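PDB 3RRI: Glyoxalase/bleomycin resistance protein/dioxygenase from Alicyclobacillus acidocaldarius subsp. acidocaldarius, which is a metalloprotein of the vicinal oxygen chelate superfamily and may act as a dioxygenase. Local coordinates for residues R59-F71 with T112-E124. Residues are numbered along the deposited sequence; the frame is centred on the assembly and turned at random.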
# COMPACT_ATOMS: atom_id res chain seq x y z
N ARG A 59 20.61 -35.75 5.59
CA ARG A 59 21.74 -34.82 5.55
C ARG A 59 21.51 -33.57 6.40
O ARG A 59 21.73 -32.45 5.94
CB ARG A 59 22.00 -34.42 4.10
CG ARG A 59 22.43 -35.57 3.19
CD ARG A 59 22.58 -34.99 1.79
NE ARG A 59 22.82 -36.00 0.75
CZ ARG A 59 22.21 -36.03 -0.44
NH1 ARG A 59 21.27 -35.13 -0.76
NH2 ARG A 59 22.52 -36.99 -1.30
N TRP A 60 21.05 -33.78 7.62
CA TRP A 60 20.92 -32.71 8.62
C TRP A 60 22.14 -32.77 9.53
O TRP A 60 22.73 -33.84 9.69
CB TRP A 60 19.64 -32.88 9.43
CG TRP A 60 19.43 -34.26 10.01
CD1 TRP A 60 18.97 -35.36 9.36
CD2 TRP A 60 19.68 -34.67 11.37
NE1 TRP A 60 18.92 -36.43 10.22
CE2 TRP A 60 19.36 -36.03 11.45
CE3 TRP A 60 20.14 -34.00 12.51
CZ2 TRP A 60 19.47 -36.75 12.65
CZ3 TRP A 60 20.25 -34.71 13.68
CH2 TRP A 60 19.92 -36.07 13.74
N ASP A 61 22.52 -31.62 10.08
CA ASP A 61 23.74 -31.52 10.89
C ASP A 61 23.55 -32.19 12.24
O ASP A 61 22.64 -31.85 12.99
CB ASP A 61 24.13 -30.05 11.15
CG ASP A 61 24.51 -29.31 9.90
OD1 ASP A 61 24.79 -29.96 8.87
OD2 ASP A 61 24.54 -28.04 9.94
N ARG A 62 24.42 -33.15 12.55
CA ARG A 62 24.39 -33.79 13.87
C ARG A 62 25.04 -32.92 14.92
O ARG A 62 24.69 -33.00 16.08
CB ARG A 62 25.07 -35.17 13.85
CG ARG A 62 24.10 -36.30 13.59
CD ARG A 62 23.53 -36.22 12.20
NE ARG A 62 22.83 -37.45 11.87
CZ ARG A 62 22.28 -37.70 10.69
NH1 ARG A 62 22.31 -36.80 9.72
NH2 ARG A 62 21.66 -38.84 10.48
N GLU A 63 26.00 -32.10 14.51
CA GLU A 63 26.71 -31.20 15.42
C GLU A 63 26.41 -29.79 14.94
O GLU A 63 26.57 -29.49 13.76
CB GLU A 63 28.23 -31.46 15.35
CG GLU A 63 28.97 -31.45 16.70
CD GLU A 63 30.32 -32.19 16.62
OE1 GLU A 63 31.38 -31.52 16.50
OE2 GLU A 63 30.30 -33.45 16.64
N VAL A 64 25.97 -28.93 15.85
CA VAL A 64 25.47 -27.63 15.45
C VAL A 64 26.36 -26.51 15.97
O VAL A 64 26.76 -26.51 17.13
CB VAL A 64 23.99 -27.45 15.91
CG1 VAL A 64 23.88 -27.45 17.43
CG2 VAL A 64 23.40 -26.19 15.32
N SER A 65 26.70 -25.57 15.09
CA SER A 65 27.31 -24.31 15.50
C SER A 65 26.60 -23.14 14.79
O SER A 65 26.00 -23.33 13.72
CB SER A 65 28.83 -24.30 15.25
OG SER A 65 29.13 -24.48 13.87
N MSE A 66 26.66 -21.96 15.39
CA MSE A 66 25.92 -20.79 14.92
C MSE A 66 26.16 -20.50 13.46
O MSE A 66 25.23 -20.21 12.72
CB MSE A 66 26.29 -19.56 15.76
CG MSE A 66 25.55 -18.26 15.43
SE MSE A 66 25.72 -16.90 16.82
CE MSE A 66 24.66 -17.77 18.20
N TYR A 67 27.42 -20.58 13.04
CA TYR A 67 27.80 -20.27 11.66
C TYR A 67 28.16 -21.55 10.93
O TYR A 67 28.57 -22.53 11.55
CB TYR A 67 28.97 -19.30 11.66
CG TYR A 67 28.66 -18.04 12.41
CD1 TYR A 67 29.13 -17.84 13.72
CD2 TYR A 67 27.85 -17.05 11.85
CE1 TYR A 67 28.81 -16.68 14.43
CE2 TYR A 67 27.54 -15.88 12.55
CZ TYR A 67 28.02 -15.70 13.83
OH TYR A 67 27.70 -14.55 14.51
N PRO A 68 28.04 -21.57 9.58
CA PRO A 68 27.72 -20.50 8.67
C PRO A 68 26.26 -20.49 8.18
O PRO A 68 25.91 -19.67 7.31
CB PRO A 68 28.61 -20.83 7.49
CG PRO A 68 28.54 -22.27 7.39
CD PRO A 68 28.45 -22.77 8.85
N ARG A 69 25.42 -21.36 8.76
CA ARG A 69 24.02 -21.53 8.33
C ARG A 69 22.98 -21.30 9.43
O ARG A 69 23.02 -21.94 10.50
CB ARG A 69 23.79 -22.95 7.77
CG ARG A 69 24.58 -23.24 6.47
CD ARG A 69 24.11 -24.48 5.84
NE ARG A 69 24.85 -24.82 4.61
CZ ARG A 69 24.63 -24.28 3.42
NH1 ARG A 69 23.73 -23.31 3.28
NH2 ARG A 69 25.35 -24.66 2.37
N HIS A 70 22.04 -20.42 9.13
CA HIS A 70 20.85 -20.15 9.92
C HIS A 70 19.92 -19.26 9.12
O HIS A 70 20.34 -18.72 8.09
CB HIS A 70 21.19 -19.50 11.29
CG HIS A 70 22.09 -18.31 11.23
ND1 HIS A 70 23.43 -18.40 11.54
CD2 HIS A 70 21.84 -16.99 11.02
CE1 HIS A 70 23.97 -17.20 11.48
NE2 HIS A 70 23.03 -16.32 11.18
N PHE A 71 18.67 -19.14 9.54
CA PHE A 71 17.70 -18.33 8.81
C PHE A 71 16.66 -17.80 9.77
O PHE A 71 16.52 -18.32 10.89
CB PHE A 71 16.99 -19.17 7.73
CG PHE A 71 16.13 -20.27 8.27
CD1 PHE A 71 14.74 -20.11 8.41
CD2 PHE A 71 16.70 -21.50 8.60
CE1 PHE A 71 13.93 -21.16 8.90
CE2 PHE A 71 15.92 -22.55 9.09
CZ PHE A 71 14.52 -22.37 9.25
N THR A 112 18.52 -10.37 19.35
CA THR A 112 18.51 -11.63 18.62
C THR A 112 18.16 -12.77 19.57
O THR A 112 18.50 -12.72 20.77
CB THR A 112 19.91 -11.88 18.04
OG1 THR A 112 19.94 -13.12 17.35
CG2 THR A 112 20.92 -11.96 19.16
N PHE A 113 17.45 -13.79 19.09
CA PHE A 113 17.41 -15.09 19.76
C PHE A 113 17.42 -16.17 18.69
O PHE A 113 17.02 -15.90 17.55
CB PHE A 113 16.23 -15.25 20.72
CG PHE A 113 14.87 -15.10 20.08
CD1 PHE A 113 14.15 -16.20 19.65
CD2 PHE A 113 14.27 -13.85 19.97
CE1 PHE A 113 12.89 -16.06 19.14
CE2 PHE A 113 13.01 -13.72 19.41
CZ PHE A 113 12.34 -14.83 19.00
N PHE A 114 17.95 -17.34 19.03
CA PHE A 114 18.00 -18.48 18.12
C PHE A 114 17.16 -19.62 18.67
O PHE A 114 17.36 -20.03 19.83
CB PHE A 114 19.41 -19.01 17.98
CG PHE A 114 20.34 -18.18 17.15
CD1 PHE A 114 20.75 -18.66 15.91
CD2 PHE A 114 20.85 -16.99 17.59
CE1 PHE A 114 21.65 -17.93 15.12
CE2 PHE A 114 21.73 -16.25 16.80
CZ PHE A 114 22.13 -16.73 15.57
N LEU A 115 16.27 -20.16 17.86
CA LEU A 115 15.57 -21.40 18.12
C LEU A 115 16.28 -22.52 17.35
O LEU A 115 17.13 -22.25 16.49
CB LEU A 115 14.12 -21.33 17.68
CG LEU A 115 13.30 -20.15 18.19
CD1 LEU A 115 11.92 -20.21 17.71
CD2 LEU A 115 13.35 -20.12 19.76
N ILE A 116 15.98 -23.77 17.70
CA ILE A 116 16.60 -24.93 17.03
C ILE A 116 15.55 -25.95 16.76
O ILE A 116 14.76 -26.32 17.64
CB ILE A 116 17.83 -25.47 17.85
CG1 ILE A 116 18.55 -26.62 17.11
CG2 ILE A 116 17.41 -25.87 19.29
CD1 ILE A 116 19.87 -27.05 17.73
N ASP A 117 15.43 -26.35 15.49
CA ASP A 117 14.45 -27.34 15.10
C ASP A 117 14.95 -28.79 15.36
O ASP A 117 16.11 -28.98 15.75
CB ASP A 117 13.89 -27.06 13.67
CG ASP A 117 14.68 -27.68 12.54
OD1 ASP A 117 15.65 -28.40 12.78
OD2 ASP A 117 14.25 -27.45 11.35
N PRO A 118 14.08 -29.78 15.19
CA PRO A 118 14.47 -31.14 15.61
C PRO A 118 15.61 -31.75 14.78
O PRO A 118 16.20 -32.75 15.19
CB PRO A 118 13.18 -31.95 15.47
CG PRO A 118 12.09 -30.94 15.55
CD PRO A 118 12.64 -29.71 14.90
N SER A 119 15.89 -31.16 13.61
CA SER A 119 16.98 -31.61 12.79
C SER A 119 18.17 -30.65 12.85
O SER A 119 19.02 -30.63 11.97
CB SER A 119 16.49 -31.80 11.36
OG SER A 119 15.38 -32.64 11.32
N ASN A 120 18.23 -29.85 13.94
CA ASN A 120 19.34 -28.95 14.24
C ASN A 120 19.54 -27.79 13.27
O ASN A 120 20.58 -27.18 13.24
CB ASN A 120 20.67 -29.70 14.41
CG ASN A 120 20.66 -30.62 15.63
OD1 ASN A 120 19.94 -30.38 16.62
ND2 ASN A 120 21.48 -31.67 15.57
N ASN A 121 18.49 -27.46 12.51
CA ASN A 121 18.46 -26.18 11.80
C ASN A 121 18.29 -25.03 12.77
O ASN A 121 17.46 -25.12 13.70
CB ASN A 121 17.32 -26.14 10.79
CG ASN A 121 17.53 -27.13 9.67
OD1 ASN A 121 18.44 -26.98 8.88
ND2 ASN A 121 16.71 -28.16 9.65
N LEU A 122 19.07 -23.98 12.57
CA LEU A 122 19.05 -22.81 13.46
C LEU A 122 18.20 -21.68 12.87
O LEU A 122 18.45 -21.23 11.74
CB LEU A 122 20.46 -22.31 13.74
CG LEU A 122 21.40 -23.22 14.55
CD1 LEU A 122 22.75 -22.56 14.68
CD2 LEU A 122 20.83 -23.62 15.95
N LEU A 123 17.20 -21.23 13.64
CA LEU A 123 16.33 -20.13 13.31
C LEU A 123 16.78 -18.94 14.12
O LEU A 123 16.81 -19.02 15.36
CB LEU A 123 14.90 -20.44 13.68
CG LEU A 123 14.16 -21.49 12.84
CD1 LEU A 123 14.73 -22.85 13.10
CD2 LEU A 123 12.66 -21.43 13.12
N GLU A 124 17.11 -17.84 13.46
CA GLU A 124 17.45 -16.61 14.16
C GLU A 124 16.41 -15.53 13.87
O GLU A 124 16.05 -15.30 12.72
CB GLU A 124 18.82 -16.08 13.78
CG GLU A 124 19.19 -14.83 14.60
CD GLU A 124 20.44 -14.10 14.14
OE1 GLU A 124 20.85 -14.24 12.96
OE2 GLU A 124 21.02 -13.35 14.99
O HOH W 1 20.64 -29.40 10.01
O HOH W 2 22.01 -26.70 10.86
O HOH W 3 21.18 -24.15 10.58
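Phe71 and Leu123 form the bridge where strand 70-74 joins strand 122-128, a parallel pair in one of the two sheets of this vicinal oxygen chelate (glyoxalase) fold. Phe71 N donates to Leu122 O (3.0 Å), and Phe71 O accepts from Glu124 N. His70 and Phe71 also pair with an antiparallel strand of the second subunit, carrying the sheet across the interface. With CG between its backbone N and carbonyl carbon (chi1 66°), the Phe71 ring lies alongside Leu123, with Phe71 CZ 3.7 Å from Leu123 CG.

On the sheet face carrying Phe114, that ring is sandwiched: Met66 CE, a selenomethionine methyl, sits over one face, 3.9 Å from the centroid, while Glu124 CG lies over the rim of the opposite face. The edge of Phe114 meets the His70 face in a T-shaped stack, planes 78° apart. A hydrogen bond from ND1 to Met66 O, nearly in the ring plane, fixes the rotation of His70, whose ring stands almost perpendicular to the Glu124 carboxylate. OE2 of that carboxylate takes the Thr112 hydroxyl on its anti lone pair.

Farther along, Leu122 pushes CD1 against Met66 CA and meets Val64 CG2 with its CG, whereas Val64 CG1 reaches Ile116 CD1 tip to tip. Water 3 bridges Arg69 O and Leu122 N, accepting from the amide and donating to the carbonyl. The connection between strands 110-116 and 122-128 contains a type I turn, Asp117 to Asn120, where Asp117 OD1 also accepts from Ser119 N in an Asx turn and from Asn121 N on the opposite face of the carboxylate. At its end, Asn120 ND2 gives Asp61 O a 2.8 Å bond, in both the amide and carbonyl planes, beside the edge of the Trp60 ring.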